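Protein arginine N-methyltransferase SFM1 (Saccharomyces cerevisiae, PDB 5C74) monomethylates a single arginine of ribosomal protein S3, acting as an S-adenosyl-L-methionine-dependent protein-arginine methyltransferase of the SPOUT class. Local coordinates at residues Asp95-Phe99 with Leu128-Arg132. Numbering follows the deposited sequence.
Sequences DATKF and LISRR
A bidentate, side-on salt bridge joins the loop 95-99 to the edge strand 128-131: Arg131 NE donates to Asp95 OD2 at 3.0 Å and Arg131 NH2 to Asp95 OD1 at 3.1 Å, with N-H...O angles of 171° and 167°. Both bonds are near-linear and Asp95 OD2 lies near the guanidinium plane, so the carboxylate meets the NE/NH2 edge. The backbones stay well apart, with CA-CA distances of 9.7 Å for Asp95-Arg131 and 8.8 Å for Phe99-Ile129, so side chains alone bridge the gap. Residues 96-98 adopt helical phi/psi, and Lys98 N binds Asp95 O at 2.9 Å; this tight turn puts Asp95 and Phe99 on the strand-facing side, both with chi1 m. Strand 128-131 is extended, its CA-to-CB bonds directed toward the loop at Ile129 and Arg131 and away at Leu128 and Ser130. It is an outermost strand of the six-stranded parallel sheet of this SPOUT-family protein, hydrogen-bonded to strand 80-83, and the loop leads into strand 101-104, on the far side of 80-83. Arg131 takes m, m, t for chi1 to chi3 with chi4 at -94°, an arrangement in which NH1 reaches Ser130 O at 3.1 Å, while Phe99 CZ lies over one guanidinium face. The Phe99 ring packs CE1 against Ile129 CB at 3.7 Å and CE2 against Arg131 CG at 4.1 Å, and also touches Cys81. Lys98 NZ adds a long salt bridge to Asp95 OD1, 3.6 Å, extending the charge network, and Asp95 OD2 also accepts from the backbone N of Gln92.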
ATOM      1  N   ASP A  95      12.680 -26.155 -17.630  1.00 17.24           N
ATOM      2  CA  ASP A  95      12.658 -26.022 -16.166  1.00 17.10           C
ATOM      3  C   ASP A  95      11.333 -26.443 -15.541  1.00 18.41           C
ATOM      4  O   ASP A  95      11.221 -26.561 -14.321  1.00 17.70           O
ATOM      5  CB  ASP A  95      12.944 -24.575 -15.745  1.00 18.77           C
ATOM      6  CG  ASP A  95      14.372 -24.156 -16.017  1.00 18.46           C
ATOM      7  OD1 ASP A  95      15.280 -25.007 -15.918  1.00 19.78           O
ATOM      8  OD2 ASP A  95      14.587 -22.962 -16.296  1.00 19.29           O
ATOM      9  N   ALA A  96      10.321 -26.662 -16.368  1.00 20.27           N
ATOM     10  CA  ALA A  96       9.015 -27.085 -15.857  1.00 16.77           C
ATOM     11  C   ALA A  96       9.070 -28.381 -15.032  1.00 24.21           C
ATOM     12  O   ALA A  96       8.281 -28.554 -14.104  1.00 22.72           O
ATOM     13  CB  ALA A  96       8.025 -27.250 -17.022  1.00 17.84           C
ATOM     14  N   THR A  97       9.978 -29.300 -15.368  1.00 17.17           N
ATOM     15  CA  THR A  97      10.125 -30.524 -14.572  1.00 17.75           C
ATOM     16  C   THR A  97      10.930 -30.335 -13.286  1.00 19.55           C
ATOM     17  O   THR A  97      11.009 -31.248 -12.469  1.00 22.45           O
ATOM     18  CB  THR A  97      10.822 -31.634 -15.379  1.00 24.49           C
ATOM     19  OG1 THR A  97      12.140 -31.191 -15.726  1.00 23.25           O
ATOM     20  CG2 THR A  97      10.037 -31.932 -16.660  1.00 30.84           C
ATOM     21  N   LYS A  98      11.547 -29.167 -13.130  1.00 17.57           N
ATOM     22  CA  LYS A  98      12.525 -28.949 -12.067  1.00 18.89           C
ATOM     23  C   LYS A  98      11.943 -28.258 -10.847  1.00 16.92           C
ATOM     24  O   LYS A  98      12.421 -28.460  -9.728  1.00 17.06           O
ATOM     25  CB  LYS A  98      13.699 -28.095 -12.577  1.00 21.31           C
ATOM     26  CG  LYS A  98      14.597 -28.763 -13.628  1.00 33.12           C
ATOM     27  CD  LYS A  98      15.836 -27.900 -13.890  1.00 37.59           C
ATOM     28  CE  LYS A  98      16.816 -28.566 -14.852  1.00 47.74           C
ATOM     29  NZ  LYS A  98      16.379 -28.467 -16.269  1.00 46.47           N
ATOM     30  N   PHE A  99      10.948 -27.408 -11.081  1.00 16.10           N
ATOM     31  CA  PHE A  99      10.455 -26.475 -10.061  1.00 15.75           C
ATOM     32  C   PHE A  99       8.969 -26.644  -9.780  1.00 16.74           C
ATOM     33  O   PHE A  99       8.177 -26.813 -10.709  1.00 20.73           O
ATOM     34  CB  PHE A  99      10.708 -25.030 -10.504  1.00 13.33           C
ATOM     35  CG  PHE A  99      12.158 -24.709 -10.761  1.00 19.69           C
ATOM     36  CD1 PHE A  99      13.132 -25.006  -9.820  1.00 21.83           C
ATOM     37  CD2 PHE A  99      12.541 -24.105 -11.951  1.00 19.09           C
ATOM     38  CE1 PHE A  99      14.470 -24.706 -10.056  1.00 22.58           C
ATOM     39  CE2 PHE A  99      13.869 -23.801 -12.196  1.00 21.36           C
ATOM     40  CZ  PHE A  99      14.837 -24.104 -11.252  1.00 23.69           C
ATOM     41  N   LEU A 128      16.902 -23.120  -2.680  1.00 19.42           N
ATOM     42  CA  LEU A 128      16.542 -22.297  -3.835  1.00 13.15           C
ATOM     43  C   LEU A 128      17.503 -22.401  -5.018  1.00 19.11           C
ATOM     44  O   LEU A 128      18.707 -22.578  -4.845  1.00 20.56           O
ATOM     45  CB  LEU A 128      16.456 -20.827  -3.409  1.00 13.66           C
ATOM     46  CG  LEU A 128      15.518 -20.590  -2.230  1.00 18.44           C
ATOM     47  CD1 LEU A 128      15.872 -19.295  -1.535  1.00 18.29           C
ATOM     48  CD2 LEU A 128      14.102 -20.556  -2.735  1.00 16.23           C
ATOM     49  N   ILE A 129      16.943 -22.264  -6.215  1.00 14.86           N
ATOM     50  CA  ILE A 129      17.715 -22.168  -7.454  1.00 15.79           C
ATOM     51  C   ILE A 129      17.325 -20.876  -8.165  1.00 14.43           C
ATOM     52  O   ILE A 129      16.147 -20.639  -8.428  1.00 17.21           O
ATOM     53  CB  ILE A 129      17.451 -23.380  -8.387  1.00 20.65           C
ATOM     54  CG1 ILE A 129      17.786 -24.699  -7.681  1.00 24.05           C
ATOM     55  CG2 ILE A 129      18.242 -23.240  -9.695  1.00 22.62           C
ATOM     56  CD1 ILE A 129      19.260 -24.913  -7.450  1.00 26.18           C
ATOM     57  N   SER A 130      18.307 -20.031  -8.464  1.00 13.59           N
ATOM     58  CA  SER A 130      18.047 -18.748  -9.105  1.00 14.84           C
ATOM     59  C   SER A 130      17.730 -18.876 -10.599  1.00 16.83           C
ATOM     60  O   SER A 130      18.366 -19.658 -11.312  1.00 16.49           O
ATOM     61  CB  SER A 130      19.260 -17.821  -8.933  1.00 17.11           C
ATOM     62  OG  SER A 130      19.415 -17.397  -7.588  1.00 18.85           O
ATOM     63  N   ARG A 131      16.759 -18.094 -11.062  1.00 15.56           N
ATOM     64  CA  ARG A 131      16.520 -17.899 -12.493  1.00 13.84           C
ATOM     65  C   ARG A 131      16.206 -16.451 -12.784  1.00 16.05           C
ATOM     66  O   ARG A 131      15.588 -15.769 -11.971  1.00 15.86           O
ATOM     67  CB  ARG A 131      15.365 -18.758 -12.996  1.00 17.34           C
ATOM     68  CG  ARG A 131      15.694 -20.242 -13.101  1.00 17.84           C
ATOM     69  CD  ARG A 131      16.692 -20.518 -14.206  1.00 19.34           C
ATOM     70  NE  ARG A 131      16.790 -21.955 -14.467  1.00 19.15           N
ATOM     71  CZ  ARG A 131      17.699 -22.744 -13.912  1.00 20.18           C
ATOM     72  NH1 ARG A 131      18.577 -22.236 -13.051  1.00 21.14           N
ATOM     73  NH2 ARG A 131      17.717 -24.045 -14.200  1.00 23.07           N
ATOM     74  N   ARG A 132      16.615 -15.997 -13.964  1.00 15.76           N
ATOM     75  CA  ARG A 132      16.240 -14.683 -14.469  1.00 20.30           C
ATOM     76  C   ARG A 132      14.985 -14.786 -15.336  1.00 18.85           C
ATOM     77  O   ARG A 132      14.692 -15.847 -15.874  1.00 18.27           O
ATOM     78  CB  ARG A 132      17.405 -14.090 -15.292  1.00 20.44           C
ATOM     79  CG  ARG A 132      17.328 -12.600 -15.521  1.00 22.10           C
ATOM     80  CD  ARG A 132      18.493 -12.120 -16.393  1.00 22.23           C
ATOM     81  NE  ARG A 132      18.413 -12.651 -17.755  1.00 25.03           N
ATOM     82  CZ  ARG A 132      19.091 -12.161 -18.791  1.00 35.61           C
ATOM     83  NH1 ARG A 132      19.899 -11.120 -18.627  1.00 31.59           N
ATOM     84  NH2 ARG A 132      18.957 -12.706 -19.995  1.00 32.16           N
TER